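Local coordinates for protein thiamine-monophosphate kinase (Stenotrophomonas maltophilia, PDB 6XEP) that probably catalyses the ATP-dependent phosphorylation of thiamine monophosphate to thiamine diphosphate, the active form of vitamin B1, at residues Q149-D160 and L214-V222; D160-A171 and G273-A284. All coordinates share one frame; numbering follows the deposited sequence. Where two conformers were deposited one is given.

Contact 1 of 2, residues Q149-D160 and L214-V222; sequences QALRRDRAQLGD and LRAFAHAAV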
loop_
_atom_site.group_PDB
_atom_site.type_symbol
_atom_site.label_atom_id
_atom_site.label_comp_id
_atom_site.label_asym_id
_atom_site.label_seq_id
_atom_site.Cartn_x
_atom_site.Cartn_y
_atom_site.Cartn_z
ATOM N N GLN A 149 -5.427 11.214 -21.151
ATOM C CA GLN A 149 -4.002 11.138 -21.435
ATOM C C GLN A 149 -3.379 9.806 -21.041
ATOM O O GLN A 149 -2.228 9.562 -21.406
ATOM C CB GLN A 149 -3.252 12.259 -20.711
ATOM C CG GLN A 149 -3.541 13.656 -21.250
ATOM C CD GLN A 149 -3.000 13.830 -22.653
ATOM O OE1 GLN A 149 -3.757 13.802 -23.629
ATOM N NE2 GLN A 149 -1.675 13.991 -22.768
ATOM N N ALA A 150 -4.091 8.961 -20.297
ATOM C CA ALA A 150 -3.517 7.692 -19.867
ATOM C C ALA A 150 -3.250 6.790 -21.064
ATOM O O ALA A 150 -4.039 6.737 -22.009
ATOM C CB ALA A 150 -4.450 6.979 -18.884
ATOM N N LEU A 151 -2.113 6.106 -21.039
ATOM C CA LEU A 151 -1.855 5.061 -22.009
ATOM C C LEU A 151 -2.598 3.796 -21.604
ATOM O O LEU A 151 -2.760 3.496 -20.411
ATOM C CB LEU A 151 -0.363 4.748 -22.106
ATOM C CG LEU A 151 0.537 5.915 -22.513
ATOM C CD1 LEU A 151 1.980 5.528 -22.254
ATOM C CD2 LEU A 151 0.301 6.210 -23.973
ATOM N N ARG A 152 -3.000 3.035 -22.608
ATOM C CA ARG A 152 -3.845 1.864 -22.412
ATOM C C ARG A 152 -3.281 0.689 -23.196
ATOM O O ARG A 152 -2.477 0.861 -24.113
ATOM C CB ARG A 152 -5.288 2.136 -22.854
ATOM C CG ARG A 152 -6.008 3.187 -22.010
ATOM C CD ARG A 152 -7.386 3.452 -22.581
ATOM N NE ARG A 152 -8.202 2.238 -22.611
ATOM C CZ ARG A 152 -8.993 1.831 -21.619
ATOM N NH1 ARG A 152 -9.080 2.531 -20.492
ATOM N NH2 ARG A 152 -9.708 0.716 -21.748
ATOM N N ARG A 153 -3.708 -0.515 -22.810
ATOM C CA ARG A 153 -3.288 -1.742 -23.478
ATOM C C ARG A 153 -4.198 -2.157 -24.623
ATOM O O ARG A 153 -3.831 -3.060 -25.387
ATOM C CB ARG A 153 -3.228 -2.894 -22.472
ATOM C CG ARG A 153 -2.282 -2.681 -21.299
ATOM C CD ARG A 153 -2.405 -3.813 -20.289
ATOM N NE ARG A 153 -1.443 -3.656 -19.195
ATOM C CZ ARG A 153 -1.228 -4.569 -18.256
ATOM N NH1 ARG A 153 -1.909 -5.706 -18.267
ATOM N NH2 ARG A 153 -0.327 -4.347 -17.302
ATOM N N ASP A 154 -5.375 -1.543 -24.759
ATOM C CA ASP A 154 -6.415 -2.066 -25.637
ATOM C C ASP A 154 -6.566 -1.274 -26.931
ATOM O O ASP A 154 -7.525 -1.502 -27.681
ATOM C CB ASP A 154 -7.759 -2.127 -24.890
ATOM C CG ASP A 154 -8.288 -0.752 -24.506
ATOM O OD1 ASP A 154 -7.505 0.210 -24.476
ATOM O OD2 ASP A 154 -9.497 -0.625 -24.223
ATOM N N ARG A 155 -5.619 -0.400 -27.263
ATOM C CA ARG A 155 -5.814 0.490 -28.398
ATOM C C ARG A 155 -4.784 0.291 -29.505
ATOM O O ARG A 155 -4.614 1.177 -30.347
ATOM C CB ARG A 155 -5.832 1.944 -27.924
ATOM C CG ARG A 155 -7.060 2.227 -27.060
ATOM C CD ARG A 155 -7.256 3.692 -26.755
ATOM N NE ARG A 155 -8.547 3.917 -26.107
ATOM C CZ ARG A 155 -8.818 4.949 -25.312
ATOM N NH1 ARG A 155 -7.878 5.851 -25.042
ATOM N NH2 ARG A 155 -10.025 5.063 -24.768
ATOM N N ALA A 156 -4.118 -0.856 -29.552
ATOM C CA ALA A 156 -3.274 -1.147 -30.704
ATOM C C ALA A 156 -4.131 -1.175 -31.967
ATOM O O ALA A 156 -5.289 -1.590 -31.935
ATOM C CB ALA A 156 -2.553 -2.480 -30.512
ATOM N N GLN A 157 -3.572 -0.697 -33.081
ATOM C CA GLN A 157 -4.282 -0.600 -34.346
ATOM C C GLN A 157 -3.623 -1.498 -35.379
ATOM O O GLN A 157 -2.401 -1.655 -35.386
ATOM C CB GLN A 157 -4.296 0.844 -34.869
ATOM C CG GLN A 157 -5.040 1.798 -33.957
ATOM C CD GLN A 157 -6.484 1.400 -33.795
ATOM O OE1 GLN A 157 -7.215 1.261 -34.783
ATOM N NE2 GLN A 157 -6.912 1.203 -32.548
ATOM N N LEU A 158 -4.440 -2.074 -36.260
ATOM C CA LEU A 158 -3.899 -2.840 -37.372
ATOM C C LEU A 158 -2.898 -1.998 -38.150
ATOM O O LEU A 158 -3.129 -0.811 -38.407
ATOM C CB LEU A 158 -5.040 -3.309 -38.289
ATOM C CG LEU A 158 -6.072 -4.242 -37.640
ATOM C CD1 LEU A 158 -7.084 -4.738 -38.665
ATOM C CD2 LEU A 158 -5.410 -5.425 -36.954
ATOM N N GLY A 159 -1.775 -2.614 -38.523
ATOM C CA GLY A 159 -0.709 -1.907 -39.196
ATOM C C GLY A 159 0.304 -1.207 -38.302
ATOM O O GLY A 159 1.315 -0.709 -38.822
ATOM N N ASP A 160 0.091 -1.160 -36.984
ATOM C CA ASP A 160 1.062 -0.522 -36.096
ATOM C C ASP A 160 2.406 -1.250 -36.136
ATOM O O ASP A 160 2.471 -2.472 -36.296
ATOM C CB ASP A 160 0.566 -0.523 -34.646
ATOM C CG ASP A 160 -0.469 0.549 -34.362
ATOM O OD1 ASP A 160 -0.792 1.347 -35.273
ATOM O OD2 ASP A 160 -0.955 0.588 -33.207
ATOM N N LEU A 214 5.077 9.195 -24.477
ATOM C CA LEU A 214 4.506 8.253 -25.440
ATOM C C LEU A 214 3.080 8.614 -25.839
ATOM O O LEU A 214 2.634 8.229 -26.927
ATOM C CB LEU A 214 4.531 6.837 -24.861
ATOM C CG LEU A 214 5.841 6.070 -25.031
ATOM C CD1 LEU A 214 5.766 4.684 -24.403
ATOM C CD2 LEU A 214 6.192 5.965 -26.496
ATOM N N ARG A 215 2.349 9.334 -24.987
ATOM C CA ARG A 215 0.979 9.678 -25.351
ATOM C C ARG A 215 0.956 10.456 -26.650
ATOM O O ARG A 215 0.014 10.323 -27.443
ATOM C CB ARG A 215 0.298 10.479 -24.238
ATOM C CG ARG A 215 -1.132 10.934 -24.583
ATOM C CD ARG A 215 -2.101 9.750 -24.765
ATOM N NE ARG A 215 -3.456 10.231 -25.047
ATOM C CZ ARG A 215 -3.938 10.456 -26.267
ATOM N NH1 ARG A 215 -3.187 10.229 -27.339
ATOM N NH2 ARG A 215 -5.178 10.905 -26.419
ATOM N N ALA A 216 2.005 11.244 -26.904
ATOM C CA ALA A 216 2.059 12.009 -28.140
ATOM C C ALA A 216 2.399 11.164 -29.358
ATOM O O ALA A 216 2.257 11.659 -30.483
ATOM C CB ALA A 216 3.078 13.144 -28.003
ATOM N N PHE A 217 2.834 9.912 -29.180
ATOM C CA PHE A 217 3.336 9.131 -30.313
ATOM C C PHE A 217 2.686 7.761 -30.464
ATOM O O PHE A 217 2.601 7.241 -31.578
ATOM C CB PHE A 217 4.863 8.911 -30.207
ATOM C CG PHE A 217 5.682 10.185 -30.107
ATOM C CD1 PHE A 217 6.115 10.654 -28.871
ATOM C CD2 PHE A 217 6.047 10.890 -31.246
ATOM C CE1 PHE A 217 6.877 11.796 -28.771
ATOM C CE2 PHE A 217 6.812 12.052 -31.146
ATOM C CZ PHE A 217 7.225 12.498 -29.914
ATOM N N ALA A 218 2.256 7.147 -29.370
ATOM C CA ALA A 218 1.933 5.730 -29.364
ATOM C C ALA A 218 0.428 5.517 -29.290
ATOM O O ALA A 218 -0.331 6.416 -28.929
ATOM C CB ALA A 218 2.609 5.020 -28.184
ATOM N N HIS A 219 0.007 4.305 -29.638
ATOM C CA HIS A 219 -1.390 3.895 -29.548
ATOM C C HIS A 219 -1.686 3.062 -28.314
ATOM O O HIS A 219 -2.758 3.205 -27.712
ATOM C CB HIS A 219 -1.778 3.088 -30.791
ATOM C CG HIS A 219 -1.953 3.918 -32.024
ATOM N ND1 HIS A 219 -1.849 3.392 -33.295
ATOM C CD2 HIS A 219 -2.257 5.226 -32.183
ATOM C CE1 HIS A 219 -2.057 4.348 -34.184
ATOM N NE2 HIS A 219 -2.321 5.468 -33.536
ATOM N N ALA A 220 -0.770 2.170 -27.950
ATOM C CA ALA A 220 -0.948 1.273 -26.817
ATOM C C ALA A 220 0.414 1.014 -26.199
ATOM O O ALA A 220 1.445 1.121 -26.868
ATOM C CB ALA A 220 -1.609 -0.042 -27.241
ATOM N N ALA A 221 0.414 0.672 -24.916
ATOM C CA ALA A 221 1.670 0.413 -24.228
ATOM C C ALA A 221 1.438 -0.562 -23.083
ATOM O O ALA A 221 0.333 -0.687 -22.559
ATOM C CB ALA A 221 2.294 1.718 -23.686
ATOM N N VAL A 222 2.519 -1.223 -22.674
ATOM C CA VAL A 222 2.499 -2.132 -21.535
ATOM C C VAL A 222 3.914 -2.157 -20.987
ATOM O O VAL A 222 4.873 -1.950 -21.727
ATOM C CB VAL A 222 2.006 -3.541 -21.964
ATOM C CG1 VAL A 222 2.984 -4.188 -22.960
ATOM C CG2 VAL A 222 1.821 -4.436 -20.759
HETATM O O HOH W 1 -3.169 4.234 -25.273
#
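H219 and D160 join the loop 149-160 to the segment leading into strand 220-224 by a His-carboxylate hydrogen bond. The imidazole presents ND1 in its ring plane to the syn side of D160 OD2 at 2.9 Å, with an N-H...O angle of 157°; a second, weak bond runs from ND1 to OD1. Q157 N donates to the same OD2 from the opposite face of the carboxylate, and T281 OG1 is a further donor, so several bonds fix this group and would probably favour its charged form. The backbone adds one direct bond, A221 N to R152 O at 3.0 Å, and one water spans R152 N and H219 O.

Apolar contacts lie between these bonds and Q149. L151 divides its two methyls: CD1 lies 3.9 Å from L214 CB and also touches A221 CB, while CD2 rests on R215 CA. Further along, A156 CB meets A220 CB at 4.2 Å.

The R215 side chain, bent at chi2 (64°), crosses that of Q149 at about a right angle, its CD 3.4 Å from Q149 O; R215 NE binds G148 O.

V222 CG2 sits over one face of the R153 guanidinium, offset toward its rim, 3.7 Å from NE. R153 is a predicted ATP-binding residue and packs on D37 of the second subunit, consistent with a loop that runs from the C-terminal sheet of this PurM-like fold to the predicted nucleotide site.

Contact 2 of 2, residues D160-A171 and G273-A284; sequences DDIWVSGTLGDA and GDDYELCFTAAA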
loop_
_atom_site.group_PDB
_atom_site.type_symbol
_atom_site.label_atom_id
_atom_site.label_comp_id
_atom_site.label_asym_id
_atom_site.label_seq_id
_atom_site.Cartn_x
_atom_site.Cartn_y
_atom_site.Cartn_z
ATOM N N ASP A 160 0.091 -1.160 -36.984
ATOM C CA ASP A 160 1.062 -0.522 -36.096
ATOM C C ASP A 160 2.406 -1.250 -36.136
ATOM O O ASP A 160 2.471 -2.472 -36.296
ATOM C CB ASP A 160 0.566 -0.523 -34.646
ATOM C CG ASP A 160 -0.469 0.549 -34.362
ATOM O OD1 ASP A 160 -0.792 1.347 -35.273
ATOM O OD2 ASP A 160 -0.955 0.588 -33.207
ATOM N N ASP A 161 3.483 -0.488 -35.959
ATOM C CA ASP A 161 4.753 -1.074 -35.543
ATOM C C ASP A 161 4.705 -1.393 -34.049
ATOM O O ASP A 161 4.038 -0.709 -33.274
ATOM C CB ASP A 161 5.921 -0.116 -35.792
ATOM C CG ASP A 161 6.129 0.207 -37.257
ATOM O OD1 ASP A 161 5.961 -0.702 -38.092
ATOM O OD2 ASP A 161 6.496 1.374 -37.572
ATOM N N ILE A 162 5.453 -2.413 -33.644
ATOM C CA ILE A 162 5.691 -2.721 -32.239
ATOM C C ILE A 162 7.103 -2.260 -31.899
ATOM O O ILE A 162 8.044 -2.521 -32.665
ATOM C CB ILE A 162 5.525 -4.226 -31.964
ATOM C CG1 ILE A 162 4.129 -4.705 -32.394
ATOM C CG2 ILE A 162 5.717 -4.541 -30.472
ATOM C CD1 ILE A 162 3.946 -6.211 -32.190
ATOM N N TRP A 163 7.252 -1.597 -30.748
ATOM C CA TRP A 163 8.521 -1.043 -30.280
ATOM C C TRP A 163 8.788 -1.498 -28.859
ATOM O O TRP A 163 7.860 -1.775 -28.104
ATOM C CB TRP A 163 8.522 0.494 -30.268
ATOM C CG TRP A 163 8.382 1.146 -31.623
ATOM C CD1 TRP A 163 7.226 1.343 -32.327
ATOM C CD2 TRP A 163 9.438 1.689 -32.421
ATOM N NE1 TRP A 163 7.500 1.970 -33.513
ATOM C CE2 TRP A 163 8.850 2.206 -33.593
ATOM C CE3 TRP A 163 10.825 1.796 -32.252
ATOM C CZ2 TRP A 163 9.602 2.818 -34.606
ATOM C CZ3 TRP A 163 11.573 2.403 -33.251
ATOM C CH2 TRP A 163 10.956 2.903 -34.425
ATOM N N VAL A 164 10.063 -1.517 -28.469
ATOM C CA VAL A 164 10.406 -1.773 -27.075
ATOM C C VAL A 164 11.614 -0.923 -26.686
ATOM O O VAL A 164 12.504 -0.663 -27.499
ATOM C CB VAL A 164 10.660 -3.281 -26.810
ATOM C CG1 VAL A 164 11.923 -3.771 -27.509
ATOM C CG2 VAL A 164 10.698 -3.563 -25.300
ATOM N N SER A 165 11.626 -0.473 -25.437
ATOM C CA SER A 165 12.709 0.372 -24.944
ATOM C C SER A 165 13.850 -0.481 -24.399
ATOM O O SER A 165 13.672 -1.648 -24.057
ATOM C CB SER A 165 12.201 1.312 -23.845
ATOM O OG SER A 165 11.717 0.577 -22.701
ATOM N N GLY A 166 15.042 0.126 -24.333
ATOM C CA GLY A 166 16.168 -0.497 -23.650
ATOM C C GLY A 166 16.598 -1.813 -24.273
ATOM O O GLY A 166 16.765 -1.946 -25.497
ATOM N N THR A 167 16.829 -2.794 -23.406
ATOM C CA THR A 167 17.251 -4.130 -23.804
ATOM C C THR A 167 16.376 -5.132 -23.072
ATOM O O THR A 167 15.803 -4.826 -22.028
ATOM C CB THR A 167 18.733 -4.407 -23.473
ATOM O OG1 THR A 167 18.958 -4.188 -22.070
ATOM C CG2 THR A 167 19.649 -3.485 -24.291
ATOM N N LEU A 168 16.280 -6.339 -23.624
ATOM C CA LEU A 168 15.420 -7.365 -23.056
ATOM C C LEU A 168 16.243 -8.566 -22.631
ATOM O O LEU A 168 17.098 -9.039 -23.393
ATOM C CB LEU A 168 14.359 -7.820 -24.074
ATOM C CG LEU A 168 13.303 -6.772 -24.428
ATOM C CD1 LEU A 168 12.366 -7.344 -25.513
ATOM C CD2 LEU A 168 12.511 -6.369 -23.198
ATOM N N GLY A 169 15.949 -9.079 -21.429
ATOM C CA GLY A 169 16.495 -10.349 -20.987
ATOM C C GLY A 169 17.678 -10.257 -20.044
ATOM O O GLY A 169 18.140 -11.296 -19.556
ATOM N N ASP A 170 18.180 -9.050 -19.781
ATOM C CA ASP A 170 19.361 -8.909 -18.931
ATOM C C ASP A 170 19.112 -9.458 -17.530
ATOM O O ASP A 170 19.941 -10.196 -16.973
ATOM C CB ASP A 170 19.743 -7.445 -18.830
ATOM C CG ASP A 170 20.298 -6.886 -20.118
ATOM O OD1 ASP A 170 20.804 -7.657 -20.971
ATOM O OD2 ASP A 170 20.256 -5.650 -20.249
ATOM N N ALA A 171 18.005 -9.049 -16.914
ATOM C CA ALA A 171 17.722 -9.522 -15.563
ATOM C C ALA A 171 17.615 -11.041 -15.530
ATOM O O ALA A 171 18.173 -11.694 -14.642
ATOM C CB ALA A 171 16.440 -8.858 -15.041
ATOM N N GLY A 273 11.959 -12.664 -16.910
ATOM C CA GLY A 273 11.276 -11.783 -15.985
ATOM C C GLY A 273 12.047 -10.502 -15.707
ATOM O O GLY A 273 13.262 -10.416 -15.915
ATOM N N ASP A 274 11.304 -9.476 -15.269
ATOM C CA ASP A 274 11.853 -8.300 -14.574
ATOM C C ASP A 274 12.656 -7.359 -15.466
ATOM O O ASP A 274 13.576 -6.691 -14.989
ATOM C CB ASP A 274 12.710 -8.723 -13.384
ATOM C CG ASP A 274 11.878 -9.253 -12.239
ATOM O OD1 ASP A 274 10.664 -9.487 -12.426
ATOM O OD2 ASP A 274 12.448 -9.432 -11.148
ATOM N N ASP A 275 12.321 -7.238 -16.753
ATOM C CA ASP A 275 13.027 -6.235 -17.559
ATOM C C ASP A 275 12.673 -4.823 -17.115
ATOM O O ASP A 275 13.552 -3.950 -17.025
ATOM C CB ASP A 275 12.682 -6.386 -19.030
ATOM C CG ASP A 275 13.171 -7.688 -19.622
ATOM O OD1 ASP A 275 14.394 -7.957 -19.561
ATOM O OD2 ASP A 275 12.330 -8.416 -20.186
ATOM N N TYR A 276 11.390 -4.594 -16.826
ATOM C CA TYR A 276 10.837 -3.269 -16.533
ATOM C C TYR A 276 11.183 -2.282 -17.651
ATOM O O TYR A 276 11.540 -1.128 -17.421
ATOM C CB TYR A 276 11.271 -2.791 -15.127
ATOM C CG TYR A 276 10.682 -3.751 -14.111
ATOM C CD1 TYR A 276 9.314 -3.777 -13.899
ATOM C CD2 TYR A 276 11.474 -4.690 -13.436
ATOM C CE1 TYR A 276 8.732 -4.673 -12.999
ATOM C CE2 TYR A 276 10.899 -5.594 -12.530
ATOM C CZ TYR A 276 9.528 -5.578 -12.323
ATOM O OH TYR A 276 8.912 -6.463 -11.455
ATOM N N GLU A 277 11.031 -2.752 -18.887
ATOM C CA GLU A 277 11.058 -1.927 -20.085
ATOM C C GLU A 277 9.624 -1.635 -20.507
ATOM O O GLU A 277 8.683 -2.186 -19.948
ATOM C CB GLU A 277 11.838 -2.635 -21.201
ATOM C CG GLU A 277 13.307 -2.845 -20.839
ATOM C CD GLU A 277 14.132 -1.543 -20.831
ATOM O OE1 GLU A 277 13.583 -0.435 -21.070
ATOM O OE2 GLU A 277 15.361 -1.627 -20.599
ATOM N N LEU A 278 9.453 -0.736 -21.477
ATOM C CA LEU A 278 8.125 -0.420 -22.001
ATOM C C LEU A 278 8.007 -0.954 -23.421
ATOM O O LEU A 278 8.888 -0.711 -24.246
ATOM C CB LEU A 278 7.867 1.090 -22.013
ATOM C CG LEU A 278 7.626 1.792 -20.685
ATOM C CD1 LEU A 278 7.192 3.250 -20.948
ATOM C CD2 LEU A 278 6.559 1.053 -19.895
ATOM N N CYS A 279 6.923 -1.666 -23.705
ATOM C CA CYS A 279 6.608 -2.116 -25.062
ATOM C C CYS A 279 5.394 -1.340 -25.532
ATOM O O CYS A 279 4.409 -1.219 -24.787
ATOM C CB CYS A 279 6.342 -3.627 -25.089
ATOM S SG CYS A 279 5.834 -4.258 -26.693
ATOM N N PHE A 280 5.462 -0.773 -26.741
ATOM C CA PHE A 280 4.336 0.021 -27.222
ATOM C C PHE A 280 4.132 -0.188 -28.712
ATOM O O PHE A 280 4.989 -0.732 -29.413
ATOM C CB PHE A 280 4.500 1.520 -26.896
ATOM C CG PHE A 280 5.762 2.138 -27.424
ATOM C CD1 PHE A 280 6.958 1.999 -26.737
ATOM C CD2 PHE A 280 5.739 2.902 -28.590
ATOM C CE1 PHE A 280 8.123 2.590 -27.199
ATOM C CE2 PHE A 280 6.901 3.506 -29.070
ATOM C CZ PHE A 280 8.103 3.346 -28.366
ATOM N N THR A 281 2.964 0.229 -29.190
ATOM C CA THR A 281 2.668 0.198 -30.609
ATOM C C THR A 281 2.412 1.625 -31.078
ATOM O O THR A 281 1.961 2.478 -30.297
ATOM C CB THR A 281 1.462 -0.722 -30.931
ATOM O OG1 THR A 281 0.225 -0.015 -30.758
ATOM C CG2 THR A 281 1.474 -1.983 -30.057
ATOM N N ALA A 282 2.747 1.878 -32.343
ATOM C CA ALA A 282 2.635 3.200 -32.942
ATOM C C ALA A 282 2.361 3.056 -34.432
ATOM O O ALA A 282 2.781 2.084 -35.067
ATOM C CB ALA A 282 3.912 4.037 -32.739
ATOM N N ALA A 283 1.661 4.040 -34.989
ATOM C CA ALA A 283 1.453 4.073 -36.431
ATOM C C ALA A 283 2.794 4.039 -37.156
ATOM O O ALA A 283 3.788 4.595 -36.683
ATOM C CB ALA A 283 0.667 5.329 -36.821
ATOM N N ALA A 284 2.810 3.392 -38.336
ATOM C CA ALA A 284 4.064 3.243 -39.083
ATOM C C ALA A 284 4.687 4.583 -39.454
ATOM O O ALA A 284 5.911 4.671 -39.641
ATOM C CB ALA A 284 3.835 2.413 -40.346
HETATM O O HOH W 2 6.182 3.363 -35.670
HETATM O O HOH W 3 16.528 -6.864 -18.163
#
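W163 and F280 face each other as a hydrogen-bonded pair in an antiparallel strand pairing, 161-165 against 277-282, within the mixed sheet of the PurM-like C-terminal domain. Two backbone bonds, W163 N to F280 O and F280 N to W163 O, join them.

The tryptophan side chain can be followed outward. Its CB stands over the face of the F280 ring, 3.6 Å from the centroid and 19° off the normal, a CH-pi contact. F280 meets it by turning CG between its own backbone N and carbonyl carbon (chi1 56°). Next, W163 CG approaches F280 CE2 at 3.8 Å, and CD1 stays near that same carbon. The pyrrole ring lies almost parallel to the phenyl, planes 8° apart, but is slid so far that they barely overlap. At the tip, NE1 donates in the ring plane to a water that also binds D161 OD2 and A283 O; D161 OD2 is bound as well by R287. From helix 287-297, H291 meets the indole edge-to-face and L290 packs on it.

On the other face of the sheet I162 CG2 touches C279 SG at 3.8 Å, and T281 OG1 reaches the anti side of D160 OD2.

At the other end of the pairing S165 OG donates to E277 OE1 at 2.7 Å while accepting from L278 N, and E277 OE2 is paired with R200 and R207. Beyond the strands, D275 OD1 receives the backbone N of G169, the N-cap residue of helix 170-179, at 2.7 Å, and a water ties this same oxygen to A171 N.

Overall arrangement
Read from the N terminus, the chain leaves strand 136-145, runs through the loop 149-160 and turns at D160 directly into strand 161-165, so D160 belongs to both contacts. Contact 1 closes a loop of 53 residues, about half helical, when 214-222 returns to the loop 149-160. Contact 2 closes a longer one of 101 residues when 273-284 comes back beside 160-171. Because the segments alternate, the two closures cross. Strand 277-282 then lies between 161-165 and 220-224, and H219 N to T281 O and V222 N to C279 O are probable hydrogen bonds that join the contacts. Together they tie the loop 149-160 to one side of the C-terminal sheet.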